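Local coordinates for putative amidohydrolase/peptidase (Burkholderia cenocepacia, PDB 4WJB), which probably hydrolyses carbon-nitrogen bonds, other than peptide bonds, as a zinc-dependent amidohydrolase of the peptidase M20 family, at residues D56-W61 with V135-N140; G94-S99 with G370-Y375. One frame throughout, in Å; residues are numbered along the deposited sequence. Where two conformers were deposited one is given.

Interaction 1: D56-W61 with V135-N140. With EDO (1,2-ethanediol), chain J.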
loop_
_atom_site.group_PDB
_atom_site.type_symbol
_atom_site.label_atom_id
_atom_site.label_comp_id
_atom_site.label_asym_id
_atom_site.label_seq_id
_atom_site.Cartn_x
_atom_site.Cartn_y
_atom_site.Cartn_z
ATOM N N ASP A 56 44.922 9.904 -2.270
ATOM C CA ASP A 56 46.322 10.270 -2.058
ATOM C C ASP A 56 47.115 9.146 -1.401
ATOM O O ASP A 56 48.286 8.922 -1.727
ATOM C CB ASP A 56 46.432 11.531 -1.196
ATOM C CG ASP A 56 46.028 12.789 -1.940
ATOM O OD1 ASP A 56 45.878 12.730 -3.177
ATOM O OD2 ASP A 56 45.877 13.843 -1.284
ATOM N N LEU A 57 46.479 8.459 -0.458
ATOM C CA LEU A 57 47.124 7.361 0.257
ATOM C C LEU A 57 47.363 6.173 -0.671
ATOM O O LEU A 57 48.427 5.555 -0.639
ATOM C CB LEU A 57 46.281 6.932 1.461
ATOM C CG LEU A 57 46.946 5.957 2.431
ATOM C CD1 LEU A 57 48.241 6.557 2.940
ATOM C CD2 LEU A 57 46.018 5.647 3.596
ATOM N N PHE A 58 46.375 5.856 -1.501
ATOM C CA PHE A 58 46.532 4.785 -2.478
ATOM C C PHE A 58 47.662 5.113 -3.446
ATOM O O PHE A 58 48.506 4.270 -3.758
ATOM C CB PHE A 58 45.229 4.554 -3.251
ATOM C CG PHE A 58 45.390 3.645 -4.435
ATOM C CD1 PHE A 58 45.430 2.275 -4.265
ATOM C CD2 PHE A 58 45.525 4.165 -5.715
ATOM C CE1 PHE A 58 45.592 1.428 -5.358
ATOM C CE2 PHE A 58 45.685 3.328 -6.808
ATOM C CZ PHE A 58 45.717 1.955 -6.625
ATOM N N VAL A 59 47.661 6.349 -3.923
ATOM C CA VAL A 59 48.661 6.805 -4.864
ATOM C C VAL A 59 50.046 6.705 -4.226
ATOM O O VAL A 59 50.995 6.249 -4.864
ATOM C CB VAL A 59 48.367 8.244 -5.330
ATOM C CG1 VAL A 59 49.627 8.920 -5.861
ATOM C CG2 VAL A 59 47.277 8.229 -6.390
ATOM N N GLN A 60 50.160 7.116 -2.966
ATOM C CA GLN A 60 51.437 7.029 -2.266
ATOM C C GLN A 60 51.897 5.577 -2.143
ATOM O O GLN A 60 53.054 5.266 -2.425
ATOM C CB GLN A 60 51.349 7.677 -0.879
ATOM C CG GLN A 60 52.620 7.530 -0.032
ATOM C CD GLN A 60 53.808 8.311 -0.582
ATOM O OE1 GLN A 60 53.640 9.318 -1.272
ATOM N NE2 GLN A 60 55.021 7.846 -0.271
ATOM N N TRP A 61 50.993 4.685 -1.742
ATOM C CA TRP A 61 51.351 3.275 -1.590
ATOM C C TRP A 61 51.726 2.624 -2.922
ATOM O O TRP A 61 52.658 1.811 -2.992
ATOM C CB TRP A 61 50.209 2.496 -0.940
ATOM C CG TRP A 61 50.006 2.807 0.513
ATOM C CD1 TRP A 61 50.851 3.498 1.337
ATOM C CD2 TRP A 61 48.875 2.442 1.312
ATOM N NE1 TRP A 61 50.316 3.575 2.602
ATOM C CE2 TRP A 61 49.101 2.937 2.610
ATOM C CE3 TRP A 61 47.692 1.740 1.054
ATOM C CZ2 TRP A 61 48.187 2.754 3.650
ATOM C CZ3 TRP A 61 46.783 1.557 2.092
ATOM C CH2 TRP A 61 47.038 2.064 3.370
ATOM N N VAL A 135 46.161 -1.097 -11.577
ATOM C CA VAL A 135 45.227 -1.119 -10.451
ATOM C C VAL A 135 44.462 0.197 -10.466
ATOM O O VAL A 135 45.073 1.267 -10.463
ATOM C CB VAL A 135 45.937 -1.318 -9.092
ATOM C CG1 VAL A 135 44.913 -1.361 -7.961
ATOM C CG2 VAL A 135 46.769 -2.599 -9.109
ATOM N N VAL A 136 43.132 0.120 -10.505
ATOM C CA VAL A 136 42.316 1.305 -10.770
ATOM C C VAL A 136 41.361 1.671 -9.628
ATOM O O VAL A 136 40.760 0.802 -8.996
ATOM C CB VAL A 136 41.474 1.125 -12.068
ATOM C CG1 VAL A 136 40.555 -0.084 -11.954
ATOM C CG2 VAL A 136 40.659 2.380 -12.376
ATOM N N ILE A 137 41.247 2.966 -9.363
ATOM C CA ILE A 137 40.137 3.499 -8.592
ATOM C C ILE A 137 39.184 4.232 -9.527
ATOM O O ILE A 137 39.569 5.217 -10.168
ATOM C CB ILE A 137 40.593 4.470 -7.503
ATOM C CG1 ILE A 137 41.517 3.771 -6.509
ATOM C CG2 ILE A 137 39.376 5.047 -6.781
ATOM C CD1 ILE A 137 42.020 4.690 -5.412
ATOM N N TRP A 138 37.949 3.748 -9.607
ATOM C CA TRP A 138 36.905 4.414 -10.382
ATOM C C TRP A 138 36.239 5.516 -9.559
ATOM O O TRP A 138 35.871 5.300 -8.406
ATOM C CB TRP A 138 35.843 3.416 -10.847
ATOM C CG TRP A 138 36.352 2.303 -11.723
ATOM C CD1 TRP A 138 36.413 0.977 -11.402
ATOM C CD2 TRP A 138 36.846 2.415 -13.063
ATOM N NE1 TRP A 138 36.918 0.256 -12.454
ATOM C CE2 TRP A 138 37.198 1.115 -13.486
ATOM C CE3 TRP A 138 37.034 3.486 -13.945
ATOM C CZ2 TRP A 138 37.722 0.856 -14.753
ATOM C CZ3 TRP A 138 37.557 3.229 -15.206
ATOM C CH2 TRP A 138 37.895 1.922 -15.597
ATOM N N THR A 139 36.085 6.690 -10.166
ATOM C CA THR A 139 35.448 7.833 -9.524
ATOM C C THR A 139 33.950 7.607 -9.319
ATOM O O THR A 139 33.266 7.106 -10.215
ATOM C CB THR A 139 35.653 9.120 -10.357
ATOM O OG1 THR A 139 37.052 9.375 -10.494
ATOM C CG2 THR A 139 34.979 10.326 -9.693
ATOM N N ASN A 140 33.461 7.963 -8.132
ATOM C CA ASN A 140 32.020 8.000 -7.837
ATOM C C ASN A 140 31.231 6.774 -8.307
ATOM O O ASN A 140 30.339 6.882 -9.152
ATOM C CB ASN A 140 31.391 9.263 -8.451
ATOM C CG ASN A 140 29.937 9.458 -8.034
ATOM O OD1 ASN A 140 29.557 9.136 -6.910
ATOM N ND2 ASN A 140 29.116 9.967 -8.949
HETATM C C1 EDO J . 37.759 -4.125 -12.955
HETATM O O1 EDO J . 38.772 -3.154 -13.223
HETATM C C2 EDO J . 36.421 -3.404 -12.868
HETATM O O2 EDO J . 36.472 -2.455 -11.800
#
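The CB of Phe58 already points toward strand 133-138, and with CG anti to the backbone N (chi1 169°) the ring is carried on to it. Ile137 meets the ring with an extended chain whose CD1 is anti to CA (chi2 179°). CG1 of Ile137 sits over one face of the ring, displaced from the ring centre, in a CH-pi contact 4.3 Å from the Phe58 ring centroid and 17° off its normal. Ile137 CD1 lies over the same face, at the rim where CD2 and CG are, 3.6 Å from Phe58 CD2. Val135 takes a different part of the same ring. Its CG1 lies at the edge, near the ring plane, 3.7 Å from Phe58 CZ. Val135 and Ile137 both turn toward the helix, while Val136 between them turns away, as expected of a beta strand. The contact thus packs helix 49-64 on one face of the sheet in the M20 catalytic domain. Val112 of helix 109-124 also touches both Phe58 and Ile137, and Ala79 of strand 77-81 touches Phe58. No hydrogen bond joins the segments, and the three touching side chains are buried. Past them, Trp138 uses its indole N-H on a bound 1,2-ethanediol, probably from the crystallisation liquor, with NE1 2.8 Å from O2 of the diol.

Interaction 2: G94-S99 with G370-Y375. With ZN (zinc ion), chain E; EDO (1,2-ethanediol), chain J.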
loop_
_atom_site.group_PDB
_atom_site.type_symbol
_atom_site.label_atom_id
_atom_site.label_comp_id
_atom_site.label_asym_id
_atom_site.label_seq_id
_atom_site.Cartn_x
_atom_site.Cartn_y
_atom_site.Cartn_z
ATOM N N GLY A 94 40.613 -3.567 -9.948
ATOM C CA GLY A 94 40.336 -2.490 -9.026
ATOM C C GLY A 94 38.853 -2.305 -8.824
ATOM O O GLY A 94 38.042 -3.134 -9.246
ATOM N N SER A 95 38.499 -1.199 -8.191
ATOM C CA SER A 95 37.129 -0.981 -7.768
ATOM C C SER A 95 36.978 0.489 -7.411
ATOM O O SER A 95 37.646 1.343 -7.996
ATOM C CB SER A 95 36.791 -1.895 -6.585
ATOM O OG SER A 95 35.409 -1.889 -6.283
ATOM N N HIS A 96 36.115 0.786 -6.452
ATOM C CA HIS A 96 35.893 2.167 -6.043
ATOM C C HIS A 96 36.308 2.380 -4.598
ATOM O O HIS A 96 36.274 1.455 -3.796
ATOM C CB HIS A 96 34.426 2.545 -6.231
ATOM C CG HIS A 96 33.467 1.661 -5.489
ATOM N ND1 HIS A 96 32.879 2.031 -4.298
ATOM C CD2 HIS A 96 32.970 0.434 -5.786
ATOM C CE1 HIS A 96 32.074 1.067 -3.885
ATOM N NE2 HIS A 96 32.108 0.086 -4.771
ATOM N N ALA A 97 36.702 3.602 -4.267
ATOM C CA ALA A 97 37.113 3.903 -2.904
ATOM C C ALA A 97 36.016 4.670 -2.166
ATOM O O ALA A 97 35.962 4.673 -0.934
ATOM C CB ALA A 97 38.417 4.692 -2.907
ATOM N N ASP A 98 35.132 5.305 -2.926
ATOM C CA ASP A 98 34.072 6.119 -2.338
ATOM C C ASP A 98 32.984 5.233 -1.738
ATOM O O ASP A 98 32.866 4.059 -2.091
ATOM C CB ASP A 98 33.477 7.071 -3.381
ATOM C CG ASP A 98 32.731 6.345 -4.483
ATOM O OD1 ASP A 98 33.382 5.665 -5.310
ATOM O OD2 ASP A 98 31.487 6.466 -4.532
ATOM N N SER A 99 32.197 5.796 -0.828
ATOM C CA SER A 99 31.193 5.014 -0.115
ATOM C C SER A 99 29.821 5.665 -0.118
ATOM O O SER A 99 29.656 6.810 -0.551
ATOM C CB SER A 99 31.625 4.783 1.334
ATOM O OG SER A 99 31.373 5.933 2.126
ATOM N N GLY A 370 24.818 -3.723 -9.291
ATOM C CA GLY A 370 25.701 -3.174 -10.302
ATOM C C GLY A 370 27.079 -2.893 -9.735
ATOM O O GLY A 370 27.212 -2.488 -8.580
ATOM N N HIS A 371 28.108 -3.128 -10.544
ATOM C CA HIS A 371 29.476 -2.767 -10.182
ATOM C C HIS A 371 30.130 -2.100 -11.377
ATOM O O HIS A 371 29.619 -2.197 -12.493
ATOM C CB HIS A 371 30.285 -3.999 -9.746
ATOM C CG HIS A 371 29.662 -4.763 -8.618
ATOM N ND1 HIS A 371 29.716 -4.334 -7.308
ATOM C CD2 HIS A 371 28.964 -5.925 -8.604
ATOM C CE1 HIS A 371 29.077 -5.198 -6.538
ATOM N NE2 HIS A 371 28.617 -6.175 -7.299
ATOM N N ASP A 372 31.258 -1.431 -11.148
ATOM C CA ASP A 372 32.011 -0.823 -12.242
ATOM C C ASP A 372 32.328 -1.853 -13.324
ATOM O O ASP A 372 32.271 -1.544 -14.514
ATOM C CB ASP A 372 33.306 -0.193 -11.722
ATOM C CG ASP A 372 33.052 1.003 -10.824
ATOM O OD1 ASP A 372 32.362 1.945 -11.260
ATOM O OD2 ASP A 372 33.527 0.994 -9.669
ATOM N N ALA A 373 32.629 -3.081 -12.904
ATOM C CA ALA A 373 33.008 -4.140 -13.833
ATOM C C ALA A 373 31.910 -4.466 -14.836
ATOM O O ALA A 373 32.199 -4.931 -15.938
ATOM C CB ALA A 373 33.408 -5.403 -13.070
ATOM N N CYS A 374 30.657 -4.230 -14.454
ATOM C CA CYS A 374 29.524 -4.496 -15.336
ATOM C C CYS A 374 29.592 -3.634 -16.599
ATOM O O CYS A 374 29.203 -4.074 -17.681
ATOM C CB CYS A 374 28.199 -4.261 -14.602
ATOM S SG CYS A 374 27.918 -5.420 -13.235
ATOM N N TYR A 375 30.090 -2.411 -16.448
ATOM C CA TYR A 375 30.260 -1.505 -17.576
ATOM C C TYR A 375 31.575 -1.798 -18.310
ATOM O O TYR A 375 31.630 -1.775 -19.538
ATOM C CB TYR A 375 30.223 -0.041 -17.111
ATOM C CG TYR A 375 28.835 0.491 -16.766
ATOM C CD1 TYR A 375 27.688 -0.206 -17.123
ATOM C CD2 TYR A 375 28.683 1.697 -16.087
ATOM C CE1 TYR A 375 26.421 0.285 -16.812
ATOM C CE2 TYR A 375 27.427 2.196 -15.771
ATOM C CZ TYR A 375 26.300 1.486 -16.138
ATOM O OH TYR A 375 25.053 1.978 -15.825
HETATM ZN ZN ZN E . 30.827 -1.538 -4.383
HETATM C C1 EDO J . 37.759 -4.125 -12.955
HETATM O O1 EDO J . 38.772 -3.154 -13.223
HETATM C C2 EDO J . 36.421 -3.404 -12.868
HETATM O O2 EDO J . 36.472 -2.455 -11.800
HETATM O O HOH W 1 30.593 -1.773 -6.466
#
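The zinc site of this M20 enzyme lies between strand 91-96 and the short helix 372-376. His96 and Asp372 face each other there. OD2 of Asp372 stands 3.9 Å from His96 CB and 4.0 Å from His96 CD2. The carboxylate is turned steeply against the ring, their planes 74° apart. No hydrogen bond spans the two segments. The carboxylate stays clear of the metal-binding nitrogen, His96 NE2, although its negative charge may still polarise the ring. With chi1 of His96 at 57°, CG sits between the backbone N and C, which swings the ring so that NE2 meets the zinc ion at 2.1 Å. The second ring nitrogen, ND1, donates to the backbone O of Asp98 at 3.0 Å. That oxygen lies in the ring plane, and the bond fixes the rotation of the imidazole. Asp107 and His203 are the other protein ligands of this zinc. In the M20 family such a site commonly takes two zinc ions, and Glu141, which has been seen to bind zinc in this protein though not in this chain, lies beside Asp372. A water completes the observed set of ligands, 2.1 Å from the zinc. The same water is hydrogen-bonded to His371 at ND1, over 2.8 Å and in the plane of that ring. The loop before helix 372-376 therefore reaches the metal through water, although His371 and His96 do not touch. Within this segment, the backbone N of His371 donates to Cys374 SG over 3.5 Å. Ser95 is turned to another partner, its OG being hydrogen-bonded to Glu201.

In the fold
Both contacts are buried, and they meet on neighbouring parallel strands, 133-138 and 91-96. Backbone hydrogen bonds of Ser95 to Val136 and Trp138 probably join them directly. Trp138 also packs on Asp372, and the same 1,2-ethanediol touches both regions. Their centres are 12 Å apart. Interaction 2 lies closer to the centre of the chain and contains a zinc ligand; interaction 1 lies farther out, between helix 49-64 and the sheet. Their chemistry differs accordingly. Interaction 1 is apolar, with a ring set against aliphatic side chains. Interaction 2 buries less surface and is polar, its two segments being linked through zinc and water.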